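Local coordinates for protein V-type ATP synthase alpha chain (Nanoarchaeum equitans Kin4-M, PDB 5BN3) that serves as the alpha chain, or subunit A, of a V-type ATP synthase, built round a P-loop domain that holds ADP in this model, at residues K88-K93 with Y98-I103; D130-V135 with T167-N172; M210-K215 with E428-Y433; M480-R485 with K540-R545. All blocks are in the same frame, centred on the assembly; numbering follows the deposited sequence.

Contact 1: K88-K93 with Y98-I103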
# COMPACT_ATOMS: atom_id res chain seq x y z
N LYS A 88 13.51 -43.29 -10.12
CA LYS A 88 14.57 -44.29 -10.19
C LYS A 88 14.56 -44.96 -11.56
O LYS A 88 15.62 -45.15 -12.17
CB LYS A 88 14.39 -45.34 -9.09
CG LYS A 88 15.38 -46.50 -9.14
CD LYS A 88 15.23 -47.41 -7.93
CE LYS A 88 16.11 -48.65 -8.05
NZ LYS A 88 15.69 -49.54 -9.16
N ASP A 89 13.37 -45.29 -12.04
CA ASP A 89 13.22 -45.92 -13.35
C ASP A 89 13.55 -44.96 -14.49
O ASP A 89 14.12 -45.37 -15.50
CB ASP A 89 11.80 -46.49 -13.52
CG ASP A 89 11.50 -47.61 -12.54
OD1 ASP A 89 12.43 -48.07 -11.85
OD2 ASP A 89 10.32 -48.03 -12.47
N ILE A 90 13.20 -43.69 -14.33
CA ILE A 90 13.55 -42.66 -15.31
C ILE A 90 15.07 -42.57 -15.44
O ILE A 90 15.61 -42.53 -16.55
CB ILE A 90 12.99 -41.27 -14.91
CG1 ILE A 90 11.47 -41.27 -14.98
CG2 ILE A 90 13.56 -40.19 -15.80
CD1 ILE A 90 10.84 -39.95 -14.56
N TYR A 91 15.76 -42.56 -14.30
CA TYR A 91 17.21 -42.53 -14.28
C TYR A 91 17.80 -43.74 -15.01
O TYR A 91 18.72 -43.60 -15.81
CB TYR A 91 17.73 -42.51 -12.84
CG TYR A 91 19.24 -42.63 -12.73
CD1 TYR A 91 20.05 -41.52 -12.90
CD2 TYR A 91 19.84 -43.84 -12.44
CE1 TYR A 91 21.43 -41.62 -12.80
CE2 TYR A 91 21.21 -43.96 -12.34
CZ TYR A 91 22.00 -42.84 -12.52
OH TYR A 91 23.37 -42.94 -12.42
N GLU A 92 17.26 -44.92 -14.73
CA GLU A 92 17.79 -46.16 -15.29
C GLU A 92 17.53 -46.31 -16.79
O GLU A 92 18.40 -46.78 -17.53
CB GLU A 92 17.26 -47.38 -14.52
CG GLU A 92 17.98 -47.60 -13.19
CD GLU A 92 17.28 -48.60 -12.28
OE1 GLU A 92 16.23 -49.14 -12.68
OE2 GLU A 92 17.77 -48.82 -11.16
N LYS A 93 16.35 -45.90 -17.25
CA LYS A 93 16.03 -45.97 -18.68
C LYS A 93 16.88 -45.00 -19.49
O LYS A 93 17.49 -45.39 -20.49
CB LYS A 93 14.54 -45.67 -18.92
CG LYS A 93 13.58 -46.65 -18.28
CD LYS A 93 13.97 -48.09 -18.57
CE LYS A 93 12.93 -49.06 -18.05
NZ LYS A 93 11.60 -48.84 -18.68
N TYR A 98 19.37 -36.12 -15.99
CA TYR A 98 18.30 -35.18 -16.30
C TYR A 98 16.94 -35.85 -16.48
O TYR A 98 16.86 -37.02 -16.86
CB TYR A 98 18.66 -34.37 -17.56
CG TYR A 98 19.94 -33.60 -17.42
CD1 TYR A 98 20.03 -32.51 -16.56
CD2 TYR A 98 21.07 -33.95 -18.14
CE1 TYR A 98 21.20 -31.80 -16.42
CE2 TYR A 98 22.25 -33.24 -18.01
CZ TYR A 98 22.31 -32.16 -17.15
OH TYR A 98 23.48 -31.46 -17.02
N ILE A 99 15.89 -35.09 -16.20
CA ILE A 99 14.53 -35.54 -16.46
C ILE A 99 14.13 -35.09 -17.86
O ILE A 99 14.09 -33.89 -18.15
CB ILE A 99 13.54 -34.98 -15.42
CG1 ILE A 99 13.90 -35.51 -14.03
CG2 ILE A 99 12.11 -35.36 -15.77
CD1 ILE A 99 12.95 -35.07 -12.93
N PRO A 100 13.84 -36.06 -18.75
CA PRO A 100 13.48 -35.76 -20.14
C PRO A 100 12.05 -35.26 -20.19
O PRO A 100 11.26 -35.61 -19.31
CB PRO A 100 13.54 -37.14 -20.82
CG PRO A 100 14.09 -38.10 -19.79
CD PRO A 100 13.79 -37.50 -18.46
N LYS A 101 11.71 -34.45 -21.19
CA LYS A 101 10.32 -34.06 -21.38
C LYS A 101 9.60 -35.13 -22.21
O LYS A 101 10.11 -35.58 -23.23
CB LYS A 101 10.19 -32.67 -22.01
CG LYS A 101 10.58 -32.56 -23.49
CD LYS A 101 10.46 -31.12 -23.99
CE LYS A 101 10.49 -31.04 -25.51
NZ LYS A 101 9.25 -31.58 -26.13
N GLY A 102 8.44 -35.57 -21.73
CA GLY A 102 7.63 -36.50 -22.49
C GLY A 102 7.79 -37.98 -22.18
O GLY A 102 7.08 -38.81 -22.75
N ILE A 103 8.72 -38.33 -21.28
CA ILE A 103 8.89 -39.73 -20.91
C ILE A 103 7.66 -40.25 -20.16
O ILE A 103 7.15 -39.58 -19.26
CB ILE A 103 10.19 -39.99 -20.09
CG1 ILE A 103 10.42 -41.49 -19.91
CG2 ILE A 103 10.16 -39.28 -18.75
CD1 ILE A 103 11.77 -41.85 -19.30
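I90 stands at the centre of this contact, pushing one methyl from helix 87-94 against P100 and I103 of the chain that doubles back beside it. The loop arrives at Y98, whose side chain packs on E211 of the NEQ263 chain. At I99 the backbones come nearest, the CA of I99 lying 7.3 Å from the CA of I90. Backbone hydrogen bonds from I99 to the NEQ263 chain hold the loop from outside, while the I99 side chain packs on L87 of the same helix 87-94 and on M289. P100 makes the tightest touch: its ring CD sits 3.8 Å from I90 CG2, the two side chains slanting across each other. With CG1 of I90 beside the backbone N (chi1 -67°), CG2 is left anti to that N and faces the loop. K101 turns to another part of the chain and forms a salt bridge with E29. G102 then reverses the path with a positive phi of 95°, an angle at which a CB would press on the carbonyl O of K101. The turn brings I103 back to the helix, where its CD1 ends 4.3 Å from the same I90 CG2. Away from this apolar patch, K88 NZ and E92 OE2 form a salt bridge of 3.0 Å, one turn apart on the helix. Altogether this is a short helix with the chain that follows it folded back alongside, packing against its I90 side, with L105 also on I90, next to the beta-barrel domain and a neighbouring chain.

Contact 2: D130-V135 with T167-N172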
# COMPACT_ATOMS: atom_id res chain seq x y z
N ASP A 130 -13.51 -53.79 0.48
CA ASP A 130 -13.18 -54.96 1.29
C ASP A 130 -11.73 -55.40 1.10
O ASP A 130 -11.17 -55.29 0.01
CB ASP A 130 -14.12 -56.13 0.96
CG ASP A 130 -15.49 -55.98 1.58
OD1 ASP A 130 -15.64 -55.19 2.53
OD2 ASP A 130 -16.43 -56.66 1.11
N ILE A 131 -11.13 -55.91 2.17
CA ILE A 131 -9.79 -56.48 2.10
C ILE A 131 -9.86 -57.90 1.55
O ILE A 131 -10.37 -58.81 2.22
CB ILE A 131 -9.11 -56.49 3.48
CG1 ILE A 131 -8.99 -55.07 4.03
CG2 ILE A 131 -7.74 -57.14 3.40
CD1 ILE A 131 -8.47 -55.00 5.45
N ILE A 132 -9.35 -58.10 0.34
CA ILE A 132 -9.41 -59.40 -0.32
C ILE A 132 -8.19 -60.26 0.03
O ILE A 132 -8.21 -61.48 -0.12
CB ILE A 132 -9.56 -59.25 -1.85
CG1 ILE A 132 -10.04 -60.56 -2.49
CG2 ILE A 132 -8.26 -58.78 -2.49
CD1 ILE A 132 -10.40 -60.43 -3.95
N GLY A 133 -7.14 -59.60 0.52
CA GLY A 133 -5.92 -60.29 0.92
C GLY A 133 -4.82 -59.33 1.33
O GLY A 133 -5.03 -58.11 1.35
N THR A 134 -3.64 -59.86 1.65
CA THR A 134 -2.51 -59.03 2.06
C THR A 134 -1.24 -59.33 1.27
O THR A 134 -1.05 -60.44 0.77
CB THR A 134 -2.21 -59.16 3.57
OG1 THR A 134 -1.92 -60.53 3.89
CG2 THR A 134 -3.38 -58.68 4.40
N VAL A 135 -0.38 -58.33 1.16
CA VAL A 135 0.93 -58.48 0.53
C VAL A 135 2.00 -57.91 1.46
O VAL A 135 1.89 -56.77 1.91
CB VAL A 135 1.00 -57.74 -0.82
CG1 VAL A 135 2.42 -57.70 -1.34
CG2 VAL A 135 0.09 -58.41 -1.84
N THR A 167 -4.01 -61.25 -12.66
CA THR A 167 -5.29 -61.46 -12.00
C THR A 167 -5.10 -62.31 -10.74
O THR A 167 -4.49 -63.38 -10.79
CB THR A 167 -6.28 -62.17 -12.94
OG1 THR A 167 -6.45 -61.38 -14.13
CG2 THR A 167 -7.64 -62.35 -12.27
N ILE A 168 -5.62 -61.83 -9.61
CA ILE A 168 -5.51 -62.55 -8.35
C ILE A 168 -6.87 -63.06 -7.88
O ILE A 168 -6.96 -63.88 -6.97
CB ILE A 168 -4.89 -61.68 -7.24
CG1 ILE A 168 -5.60 -60.33 -7.15
CG2 ILE A 168 -3.41 -61.46 -7.50
CD1 ILE A 168 -6.38 -60.14 -5.87
N ALA A 169 -7.92 -62.56 -8.52
CA ALA A 169 -9.29 -62.97 -8.21
C ALA A 169 -10.25 -62.55 -9.32
O ALA A 169 -9.94 -61.67 -10.12
CB ALA A 169 -9.73 -62.39 -6.88
N ILE A 170 -11.42 -63.19 -9.35
CA ILE A 170 -12.45 -62.84 -10.32
C ILE A 170 -13.80 -62.67 -9.62
O ILE A 170 -14.25 -63.57 -8.91
CB ILE A 170 -12.56 -63.90 -11.44
CG1 ILE A 170 -11.31 -63.86 -12.32
CG2 ILE A 170 -13.80 -63.68 -12.28
CD1 ILE A 170 -11.12 -65.08 -13.19
N VAL A 171 -14.41 -61.50 -9.80
CA VAL A 171 -15.69 -61.19 -9.17
C VAL A 171 -16.70 -60.75 -10.23
O VAL A 171 -16.45 -59.80 -10.97
CB VAL A 171 -15.54 -60.05 -8.13
CG1 VAL A 171 -16.84 -59.86 -7.35
CG2 VAL A 171 -14.40 -60.35 -7.17
N ASN A 172 -17.83 -61.46 -10.29
CA ASN A 172 -18.86 -61.20 -11.30
C ASN A 172 -18.31 -61.11 -12.72
O ASN A 172 -18.70 -60.25 -13.51
CB ASN A 172 -19.68 -59.95 -10.97
CG ASN A 172 -20.96 -60.26 -10.23
OD1 ASN A 172 -21.03 -61.22 -9.45
ND2 ASN A 172 -22.00 -59.47 -10.47
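I132 reaches across to I168 and A169 with two separate branches, and the contact between the segments is wholly apolar. Its CD1 meets the CB of A169 at 3.6 Å, while its CG2 lies 4.1 Å from the CD1 of I168. The split follows from the torsion: with chi1 at -163°, CG1 extends opposite the backbone N and carries CD1 out to the alanine, and CG2 is left wedged between N and the carbonyl carbon, facing the other isoleucine. I168 and I132 run at a slant to one another, and the methyl of A169 is met by the end of the long branch.

The backbones stay well apart, 8.7 Å between the CA atoms of I132 and A169, and their polar groups are used within separate sheets. I132 and G133 both bond to I144, and I132 has helix-like angles, consistent with a classic beta bulge. The CB of I132 points toward 167-172.

Strand 131-137 runs between strands 140-145 and 114-118, whereas strand 169-171 lies between 152-157 and 174-176. F116 touches both I132 and I168, and I157 packs on I132 and A169, so residues of both sheets close the core round this barrel-sandwich contact.

Contact 3: M210-K215 with E428-Y433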
# COMPACT_ATOMS: atom_id res chain seq x y z
N MET A 210 2.77 -28.65 23.72
CA MET A 210 2.30 -27.27 23.64
C MET A 210 1.14 -27.08 22.66
O MET A 210 0.10 -26.56 23.02
CB MET A 210 3.46 -26.34 23.31
CG MET A 210 4.62 -26.40 24.30
SD MET A 210 4.22 -25.62 25.88
CE MET A 210 3.92 -27.06 26.89
N PHE A 211 1.33 -27.52 21.41
CA PHE A 211 0.30 -27.33 20.39
C PHE A 211 -0.06 -28.60 19.62
O PHE A 211 -0.02 -28.61 18.39
CB PHE A 211 0.73 -26.24 19.41
CG PHE A 211 1.21 -24.97 20.08
CD1 PHE A 211 0.29 -24.05 20.56
CD2 PHE A 211 2.56 -24.71 20.22
CE1 PHE A 211 0.72 -22.88 21.18
CE2 PHE A 211 3.00 -23.55 20.84
CZ PHE A 211 2.07 -22.63 21.32
N PRO A 212 -0.46 -29.67 20.33
CA PRO A 212 -0.69 -30.93 19.62
C PRO A 212 -1.99 -30.94 18.83
O PRO A 212 -2.93 -30.23 19.18
CB PRO A 212 -0.78 -31.95 20.76
CG PRO A 212 -1.36 -31.18 21.89
CD PRO A 212 -0.77 -29.79 21.77
N ILE A 213 -2.02 -31.73 17.76
CA ILE A 213 -3.27 -32.01 17.06
C ILE A 213 -3.62 -33.48 17.26
O ILE A 213 -2.80 -34.27 17.73
CB ILE A 213 -3.18 -31.73 15.55
CG1 ILE A 213 -2.07 -32.57 14.90
CG2 ILE A 213 -2.93 -30.27 15.30
CD1 ILE A 213 -1.97 -32.37 13.39
N ALA A 214 -4.84 -33.85 16.90
CA ALA A 214 -5.26 -35.24 16.99
C ALA A 214 -4.92 -35.99 15.71
O ALA A 214 -4.70 -35.36 14.67
CB ALA A 214 -6.74 -35.33 17.27
N LYS A 215 -4.87 -37.32 15.78
CA LYS A 215 -4.72 -38.13 14.58
C LYS A 215 -5.91 -37.89 13.67
O LYS A 215 -7.06 -38.02 14.09
CB LYS A 215 -4.66 -39.63 14.93
CG LYS A 215 -3.28 -40.14 15.32
CD LYS A 215 -3.19 -41.64 15.11
CE LYS A 215 -1.85 -42.19 15.56
NZ LYS A 215 -0.71 -41.48 14.92
N GLU A 428 -8.75 -30.12 23.40
CA GLU A 428 -9.86 -30.74 24.12
C GLU A 428 -10.05 -32.21 23.78
O GLU A 428 -10.64 -32.97 24.56
CB GLU A 428 -11.16 -29.96 23.88
CG GLU A 428 -11.64 -29.93 22.44
CD GLU A 428 -12.97 -29.22 22.28
OE1 GLU A 428 -14.01 -29.79 22.68
OE2 GLU A 428 -12.99 -28.09 21.75
N PHE A 429 -9.55 -32.63 22.62
CA PHE A 429 -9.71 -34.01 22.17
C PHE A 429 -8.55 -34.91 22.57
O PHE A 429 -8.66 -36.14 22.51
CB PHE A 429 -9.89 -34.06 20.65
CG PHE A 429 -11.04 -33.23 20.14
CD1 PHE A 429 -12.36 -33.63 20.36
CD2 PHE A 429 -10.82 -32.07 19.42
CE1 PHE A 429 -13.42 -32.88 19.88
CE2 PHE A 429 -11.87 -31.31 18.94
CZ PHE A 429 -13.17 -31.72 19.17
N VAL A 430 -7.43 -34.31 22.98
CA VAL A 430 -6.23 -35.08 23.28
C VAL A 430 -5.81 -34.99 24.75
O VAL A 430 -4.98 -35.77 25.21
CB VAL A 430 -5.04 -34.65 22.39
CG1 VAL A 430 -5.45 -34.64 20.93
CG2 VAL A 430 -4.53 -33.28 22.79
N LYS A 431 -6.39 -34.04 25.48
CA LYS A 431 -6.06 -33.86 26.89
C LYS A 431 -6.46 -35.09 27.71
O LYS A 431 -5.84 -35.38 28.74
CB LYS A 431 -6.72 -32.60 27.47
CG LYS A 431 -8.24 -32.64 27.53
CD LYS A 431 -8.78 -31.43 28.30
CE LYS A 431 -10.30 -31.35 28.24
NZ LYS A 431 -10.82 -30.11 28.89
N LYS A 432 -7.48 -35.79 27.24
CA LYS A 432 -7.92 -37.04 27.85
C LYS A 432 -6.74 -38.00 27.93
O LYS A 432 -6.43 -38.53 29.00
CB LYS A 432 -9.01 -37.70 27.00
CG LYS A 432 -9.84 -36.73 26.16
CD LYS A 432 -10.40 -37.46 24.95
CE LYS A 432 -11.40 -36.61 24.19
NZ LYS A 432 -11.83 -37.27 22.92
N TYR A 433 -6.10 -38.22 26.79
CA TYR A 433 -4.97 -39.14 26.69
C TYR A 433 -3.85 -38.80 27.67
O TYR A 433 -3.32 -39.69 28.34
CB TYR A 433 -4.41 -39.12 25.26
CG TYR A 433 -3.16 -39.95 25.07
CD1 TYR A 433 -3.23 -41.29 24.75
CD2 TYR A 433 -1.90 -39.38 25.21
CE1 TYR A 433 -2.09 -42.05 24.58
CE2 TYR A 433 -0.75 -40.12 25.04
CZ TYR A 433 -0.86 -41.46 24.72
OH TYR A 433 0.28 -42.21 24.56
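The ring of P212 presents its CG to V430 CG2 at 3.9 Å, the two side chains lying aslant. The aromatic rings of the segments pair with residues outside them. F429, next to V430, has one face covered by its own neighbour E428, whose CG stands 3.7 Å above the ring centre, and it meets Y196 edge-to-face. Y433 makes a second edge-to-face pair, with Y198, and F211 meets F449 with the ring planes about 75° apart.

V430 meets the loop with both methyls. CG2 goes to the proline, and CG1, set opposite the carbonyl carbon at chi1 -50°, lies 3.9 Å from A214 CB and 4.2 Å from the carbonyl O of I213. The two branches thus rest on residues either side of I213, whose own CB points the other way. This brings the backbones close, the CA atoms of A214 and V430 being 6.4 Å apart. The polar backbone is served from nearby: P212 O bonds to T424 OG1, and A214 N to Q426 OE1.

The contact joins the nucleotide-binding domain, through loop 210-215, to the start of the C-terminal helical domain at helix 427-437. That loop leads from helix 205-210 to strand 218-222 and is sandwiched between two elements. Helix 427-437, kinked in this region, covers it through V430, while I213 packs on T374 and I376 of strand 370-379; the side chain of I213 lies about 8 Å from a bound magnesium ion.

Contact 4: M480-R485 with K540-R545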
# COMPACT_ATOMS: atom_id res chain seq x y z
N MET A 480 13.18 -19.13 34.75
CA MET A 480 12.42 -20.31 34.35
C MET A 480 12.10 -20.30 32.86
O MET A 480 12.07 -21.36 32.22
CB MET A 480 11.11 -20.41 35.15
CG MET A 480 11.30 -20.58 36.64
SD MET A 480 12.33 -21.99 37.05
CE MET A 480 11.42 -23.31 36.25
N GLY A 481 11.85 -19.11 32.31
CA GLY A 481 11.58 -18.96 30.90
C GLY A 481 12.75 -19.42 30.06
O GLY A 481 12.57 -20.10 29.04
N ARG A 482 13.96 -19.06 30.49
CA ARG A 482 15.18 -19.49 29.81
C ARG A 482 15.33 -21.01 29.84
O ARG A 482 15.75 -21.63 28.86
CB ARG A 482 16.40 -18.82 30.43
CG ARG A 482 17.73 -19.31 29.87
CD ARG A 482 18.93 -18.61 30.51
NE ARG A 482 20.20 -19.12 29.98
CZ ARG A 482 20.96 -20.02 30.61
NH1 ARG A 482 20.59 -20.50 31.78
NH2 ARG A 482 22.10 -20.42 30.05
N ILE A 483 14.99 -21.61 30.98
CA ILE A 483 15.07 -23.06 31.15
C ILE A 483 14.10 -23.79 30.23
O ILE A 483 14.44 -24.80 29.61
CB ILE A 483 14.80 -23.47 32.61
CG1 ILE A 483 15.86 -22.87 33.54
CG2 ILE A 483 14.79 -24.98 32.76
CD1 ILE A 483 15.64 -23.20 35.01
N ILE A 484 12.87 -23.28 30.16
CA ILE A 484 11.85 -23.87 29.30
C ILE A 484 12.23 -23.73 27.82
O ILE A 484 12.09 -24.67 27.04
CB ILE A 484 10.47 -23.22 29.56
CG1 ILE A 484 9.98 -23.58 30.97
CG2 ILE A 484 9.45 -23.67 28.53
CD1 ILE A 484 8.87 -22.69 31.49
N ARG A 485 12.72 -22.55 27.44
CA ARG A 485 13.13 -22.30 26.06
C ARG A 485 14.35 -23.12 25.65
O ARG A 485 14.32 -23.79 24.62
CB ARG A 485 13.39 -20.81 25.84
CG ARG A 485 12.13 -19.96 25.74
CD ARG A 485 12.43 -18.49 25.44
NE ARG A 485 13.00 -17.78 26.58
CZ ARG A 485 14.29 -17.53 26.74
NH1 ARG A 485 15.16 -17.92 25.82
NH2 ARG A 485 14.72 -16.87 27.81
N LYS A 540 22.33 -27.68 34.37
CA LYS A 540 22.31 -29.14 34.24
C LYS A 540 21.02 -29.61 33.58
O LYS A 540 21.04 -30.53 32.75
CB LYS A 540 22.48 -29.81 35.60
CG LYS A 540 23.82 -29.54 36.27
CD LYS A 540 24.96 -29.74 35.28
CE LYS A 540 25.87 -28.53 35.24
NZ LYS A 540 26.69 -28.49 34.00
N ILE A 541 19.91 -28.99 33.95
CA ILE A 541 18.61 -29.29 33.36
C ILE A 541 18.58 -28.96 31.86
O ILE A 541 18.06 -29.73 31.05
CB ILE A 541 17.48 -28.52 34.08
CG1 ILE A 541 17.38 -28.97 35.55
CG2 ILE A 541 16.14 -28.73 33.39
CD1 ILE A 541 16.28 -28.28 36.33
N ILE A 542 19.16 -27.82 31.51
CA ILE A 542 19.22 -27.36 30.12
C ILE A 542 19.99 -28.33 29.21
O ILE A 542 19.65 -28.49 28.03
CB ILE A 542 19.80 -25.92 30.05
CG1 ILE A 542 18.78 -24.92 30.60
CG2 ILE A 542 20.18 -25.54 28.63
CD1 ILE A 542 19.28 -23.48 30.67
N LYS A 543 20.99 -29.00 29.77
CA LYS A 543 21.82 -29.93 29.00
C LYS A 543 21.23 -31.34 28.90
O LYS A 543 21.75 -32.18 28.16
CB LYS A 543 23.23 -30.01 29.62
CG LYS A 543 24.01 -28.71 29.56
CD LYS A 543 25.21 -28.74 30.50
CE LYS A 543 26.12 -29.93 30.20
NZ LYS A 543 27.27 -30.00 31.14
N LEU A 544 20.15 -31.59 29.63
CA LEU A 544 19.53 -32.91 29.70
C LEU A 544 19.17 -33.51 28.34
O LEU A 544 19.46 -34.67 28.07
CB LEU A 544 18.27 -32.87 30.58
CG LEU A 544 18.44 -32.98 32.10
CD1 LEU A 544 17.12 -32.73 32.80
CD2 LEU A 544 18.96 -34.36 32.45
N ARG A 545 18.53 -32.71 27.49
CA ARG A 545 18.01 -33.18 26.21
C ARG A 545 19.09 -33.74 25.28
O ARG A 545 18.79 -34.51 24.36
CB ARG A 545 17.22 -32.07 25.50
CG ARG A 545 18.00 -30.79 25.23
CD ARG A 545 17.12 -29.72 24.59
NE ARG A 545 17.81 -28.45 24.40
CZ ARG A 545 18.37 -28.06 23.26
NH1 ARG A 545 18.32 -28.84 22.19
NH2 ARG A 545 18.98 -26.89 23.18
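R482 and I542 cross at about a right angle, the methyl CD1 of the isoleucine coming down on one face of the flat guanidinium. That methyl lies 3.4 Å from R482 NH1 and 3.8 Å from R482 CZ, so it touches the group from above and leaves the N-H edge for polar partners. The arginine gets there by standing straight: CG lies opposite the backbone N (chi1 174°) and the chain stays extended as far as NE, spanning the gap to the second segment. Its main polar partner is E539, just ahead of that segment, which forms a salt bridge with NH2; E486 adds only a long, weak ion pair. The charge is thus tied to the helix carrying I542, and the methyl packs against the same group, which should limit its rotation.

Deeper in, I483 and I541 meet at a slant, their CG2 methyls 4.0 Å apart. Both branches stand opposite their own backbone N. I542 also lays its CG1 on the CA of I483, at 4.2 Å, and the backbones are correspondingly near, with 6.1 Å between the CA atoms of I483 and I542.

Beyond, R545 uses NE on the carbonyl O of E486 and NH1 in a salt bridge to D498. Y516 packs on I483, and I559 of helix 552-562 on I541. A buried I483-I541 pair, with the I542 methyl over the face of the partly exposed R482, is how helix 472-489 packs here on 537-542, consistent with the helical bundle of the C-terminal domain of V- and A-type ATP synthases.

How the contacts relate
The four contacts follow one another along the chain without interleaving, and none touches another. Contacts 1 and 2 belong to the N-terminal half, their centres 33 Å apart: one lies beside the beta-barrel domain, the other inside the barrel-sandwich domain. Contact 3 joins the nucleotide-binding domain to the C-terminal helices, and contact 4 lies within those helices, centres 24 Å away and nearest atoms about 6 Å. Helix 441-458 is touched by residues from both, M210 and K431 of contact 3 and M480, I484 and R485 of contact 4. Contacts 2 and 4, 55 Å apart between centres, lie on opposite sides of the chain's centre, so the contacts are spread over several domains of the subunit, with contact 3 at a domain junction.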